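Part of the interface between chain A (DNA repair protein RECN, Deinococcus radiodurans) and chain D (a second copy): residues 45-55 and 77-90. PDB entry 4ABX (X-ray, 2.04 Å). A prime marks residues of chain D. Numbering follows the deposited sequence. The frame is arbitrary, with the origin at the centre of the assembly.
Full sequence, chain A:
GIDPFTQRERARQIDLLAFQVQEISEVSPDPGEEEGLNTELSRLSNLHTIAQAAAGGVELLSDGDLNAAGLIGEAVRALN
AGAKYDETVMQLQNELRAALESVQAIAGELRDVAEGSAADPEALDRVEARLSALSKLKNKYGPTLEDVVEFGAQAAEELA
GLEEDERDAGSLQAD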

# COMPACT_ATOMS: atom_id res chain seq x y z
N SER A 45 -7.49 -1.46 30.51
CA SER A 45 -8.01 -0.94 29.25
C SER A 45 -6.86 -0.37 28.42
O SER A 45 -6.78 -0.60 27.22
CB SER A 45 -9.08 0.13 29.49
OG SER A 45 -9.60 0.61 28.26
N ASN A 46 -5.97 0.37 29.07
CA ASN A 46 -4.82 0.93 28.37
C ASN A 46 -3.90 -0.13 27.77
O ASN A 46 -3.40 0.05 26.66
CB ASN A 46 -4.04 1.89 29.27
CG ASN A 46 -4.80 3.16 29.53
OD1 ASN A 46 -5.91 3.33 29.04
ND2 ASN A 46 -4.21 4.06 30.31
N LEU A 47 -3.70 -1.23 28.49
CA LEU A 47 -2.91 -2.34 27.95
C LEU A 47 -3.60 -2.93 26.72
O LEU A 47 -2.95 -3.32 25.76
CB LEU A 47 -2.67 -3.43 29.01
CG LEU A 47 -1.71 -3.08 30.16
CD1 LEU A 47 -1.66 -4.21 31.17
CD2 LEU A 47 -0.32 -2.77 29.63
N HIS A 48 -4.93 -2.99 26.76
CA HIS A 48 -5.70 -3.47 25.61
C HIS A 48 -5.52 -2.56 24.40
O HIS A 48 -5.34 -3.02 23.28
CB HIS A 48 -7.18 -3.56 25.96
CG HIS A 48 -8.05 -3.93 24.80
ND1 HIS A 48 -8.00 -5.18 24.21
CD2 HIS A 48 -8.98 -3.23 24.11
CE1 HIS A 48 -8.87 -5.22 23.21
NE2 HIS A 48 -9.47 -4.05 23.13
N THR A 49 -5.59 -1.25 24.64
CA THR A 49 -5.41 -0.28 23.57
C THR A 49 -4.05 -0.42 22.89
O THR A 49 -3.95 -0.42 21.66
CB THR A 49 -5.56 1.15 24.12
OG1 THR A 49 -6.91 1.33 24.56
CG2 THR A 49 -5.23 2.18 23.04
N ILE A 50 -3.00 -0.56 23.70
CA ILE A 50 -1.64 -0.73 23.21
C ILE A 50 -1.51 -1.99 22.34
O ILE A 50 -0.92 -1.95 21.26
CB ILE A 50 -0.63 -0.83 24.38
CG1 ILE A 50 -0.61 0.48 25.18
CG2 ILE A 50 0.78 -1.14 23.87
CD1 ILE A 50 0.15 0.39 26.49
N ALA A 51 -2.07 -3.10 22.81
CA ALA A 51 -1.96 -4.36 22.10
C ALA A 51 -2.76 -4.33 20.80
O ALA A 51 -2.33 -4.87 19.78
CB ALA A 51 -2.42 -5.51 22.98
N GLN A 52 -3.93 -3.70 20.86
CA GLN A 52 -4.79 -3.56 19.70
C GLN A 52 -4.14 -2.62 18.68
O GLN A 52 -4.26 -2.81 17.47
CB GLN A 52 -6.15 -3.02 20.14
CG GLN A 52 -7.27 -3.17 19.13
CD GLN A 52 -8.63 -2.82 19.72
OE1 GLN A 52 -9.59 -3.58 19.60
NE2 GLN A 52 -8.71 -1.66 20.37
N ALA A 53 -3.47 -1.59 19.17
CA ALA A 53 -2.77 -0.65 18.28
C ALA A 53 -1.65 -1.36 17.52
O ALA A 53 -1.52 -1.22 16.31
CB ALA A 53 -2.21 0.53 19.07
N ALA A 54 -0.84 -2.12 18.25
CA ALA A 54 0.25 -2.88 17.64
C ALA A 54 -0.24 -3.94 16.67
O ALA A 54 0.40 -4.20 15.64
CB ALA A 54 1.14 -3.50 18.71
N ALA A 55 -1.38 -4.57 16.98
CA ALA A 55 -1.96 -5.56 16.08
C ALA A 55 -2.44 -4.93 14.77
O ALA A 55 -2.21 -5.46 13.68
CB ALA A 55 -3.10 -6.31 16.76
N ARG D 77 -1.98 6.22 12.00
CA ARG D 77 -3.17 6.61 12.73
C ARG D 77 -3.65 5.54 13.71
O ARG D 77 -4.15 5.84 14.78
CB ARG D 77 -4.31 7.00 11.77
CG ARG D 77 -4.16 8.39 11.17
CD ARG D 77 -5.42 8.83 10.41
NE ARG D 77 -5.62 8.07 9.18
CZ ARG D 77 -4.96 8.29 8.04
NH1 ARG D 77 -4.04 9.25 7.98
NH2 ARG D 77 -5.20 7.55 6.97
N ALA D 78 -3.49 4.28 13.32
CA ALA D 78 -3.89 3.17 14.18
C ALA D 78 -2.98 3.06 15.41
O ALA D 78 -3.34 2.43 16.41
CB ALA D 78 -3.89 1.87 13.39
N LEU D 79 -1.81 3.67 15.34
CA LEU D 79 -0.86 3.59 16.45
C LEU D 79 -1.05 4.72 17.45
O LEU D 79 -0.43 4.72 18.51
CB LEU D 79 0.58 3.62 15.94
CG LEU D 79 1.04 2.39 15.17
CD1 LEU D 79 2.49 2.58 14.70
CD2 LEU D 79 0.91 1.14 16.02
N ASN D 80 -1.91 5.67 17.12
CA ASN D 80 -1.99 6.90 17.89
C ASN D 80 -2.40 6.71 19.36
O ASN D 80 -1.73 7.19 20.26
CB ASN D 80 -2.91 7.91 17.21
CG ASN D 80 -2.56 9.33 17.57
OD1 ASN D 80 -1.47 9.81 17.23
ND2 ASN D 80 -3.46 10.02 18.25
N ALA D 81 -3.51 6.01 19.58
CA ALA D 81 -3.98 5.78 20.95
C ALA D 81 -2.95 4.97 21.75
O ALA D 81 -2.66 5.28 22.90
CB ALA D 81 -5.33 5.09 20.94
N GLY D 82 -2.38 3.95 21.12
CA GLY D 82 -1.33 3.17 21.74
C GLY D 82 -0.12 4.00 22.15
O GLY D 82 0.46 3.77 23.22
N ALA D 83 0.27 4.94 21.30
CA ALA D 83 1.47 5.76 21.52
C ALA D 83 1.32 6.68 22.73
O ALA D 83 2.30 7.14 23.30
CB ALA D 83 1.78 6.58 20.27
N LYS D 84 0.07 6.94 23.10
CA LYS D 84 -0.23 7.79 24.24
C LYS D 84 0.16 7.10 25.55
O LYS D 84 0.46 7.76 26.55
CB LYS D 84 -1.72 8.15 24.24
CG LYS D 84 -2.19 8.97 25.43
CD LYS D 84 -3.53 9.63 25.10
CE LYS D 84 -3.98 10.58 26.19
NZ LYS D 84 -4.69 9.88 27.30
N TYR D 85 0.19 5.77 25.54
CA TYR D 85 0.39 5.02 26.76
C TYR D 85 1.71 4.25 26.81
O TYR D 85 2.14 3.81 27.87
CB TYR D 85 -0.78 4.05 26.98
CG TYR D 85 -2.12 4.72 26.90
CD1 TYR D 85 -2.51 5.65 27.85
CD2 TYR D 85 -3.01 4.40 25.88
CE1 TYR D 85 -3.75 6.27 27.77
CE2 TYR D 85 -4.25 5.01 25.80
CZ TYR D 85 -4.61 5.94 26.75
OH TYR D 85 -5.85 6.54 26.67
N ASP D 86 2.36 4.08 25.66
CA ASP D 86 3.53 3.23 25.60
C ASP D 86 4.66 3.87 24.78
O ASP D 86 4.50 4.11 23.59
CB ASP D 86 3.15 1.87 25.01
CG ASP D 86 4.32 0.91 24.98
OD1 ASP D 86 5.08 0.93 23.99
OD2 ASP D 86 4.47 0.13 25.94
N GLU D 87 5.78 4.13 25.45
CA GLU D 87 6.91 4.84 24.84
C GLU D 87 7.48 4.12 23.62
O GLU D 87 7.90 4.76 22.66
CB GLU D 87 8.01 5.10 25.87
CG GLU D 87 7.64 6.17 26.90
CD GLU D 87 8.58 6.23 28.09
OE1 GLU D 87 9.35 5.26 28.30
OE2 GLU D 87 8.54 7.25 28.82
N THR D 88 7.52 2.79 23.65
CA THR D 88 7.95 2.03 22.49
C THR D 88 7.03 2.28 21.29
O THR D 88 7.51 2.56 20.19
CB THR D 88 7.99 0.52 22.78
OG1 THR D 88 8.84 0.27 23.90
CG2 THR D 88 8.53 -0.22 21.56
N VAL D 89 5.72 2.17 21.50
CA VAL D 89 4.78 2.45 20.41
C VAL D 89 4.94 3.89 19.95
O VAL D 89 4.89 4.17 18.75
CB VAL D 89 3.31 2.18 20.80
CG1 VAL D 89 2.38 2.61 19.67
CG2 VAL D 89 3.11 0.70 21.11
N MET D 90 5.15 4.81 20.89
CA MET D 90 5.38 6.21 20.54
C MET D 90 6.59 6.35 19.62
O MET D 90 6.56 7.13 18.65
CB MET D 90 5.59 7.04 21.80
CG MET D 90 5.72 8.53 21.56
SD MET D 90 6.03 9.44 23.08
CE MET D 90 7.73 8.97 23.39

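Helix 45-55 of chain A lies across a short, weakly bonded helix of chain D, about residues 80-85, with the axes 7.9 Å apart at closest approach and their N-to-C directions 131° apart. The backbones come nearest at Gly82′, whose CA sits 4.2 Å from the CA of Ile50. The hollow is made by the absent side chain: an ideal CB on Gly82′ would point toward chain A and lie 2.7 Å from Ala53 CB, a clash. Ala53 is the small bump that fits here, its CB 3.9 Å from Gly82′ CA and 3.5 Å from Ala78′ O. Leu79′ closes up beside it, bringing CD2 to 3.4 Å from Ala53 O and 4.4 Å from Ala53 CB.

One turn earlier, Ile50 is the larger bump. Its CA-to-CB bond points sideways, but in the m,t rotamer its end comes nearer to chain D, where CD1 meets Tyr85′ CB at 3.8 Å and Asp86′ CB at 3.7 Å. CG2 faces the next helix, 4.1 Å from Val89′ CG2. Asp86′ caps that helix at its N-cap position: its OD1 accepts from Val89′ N at 2.9 Å, while its CB packs against Ile50 CD1.

Thr49 offers its methyl, not its hydroxyl, to chain D: CG2 lies 3.6 Å from Ala81′ CB and 4.1 Å from Tyr85′ CE2, near the plane of the ring at its edge. Asn46 covers a face of the same ring. Its CB stands 4.3 Å from the ring centroid, 14° off the normal, a CH-pi contact, and its ND2 comes 3.4 Å from Tyr85′ CD1. No hydrogen bond crosses between the stretches; the two sides together bury 477 Å², through close fit, apolar contacts and the Asn46 amide over the ring.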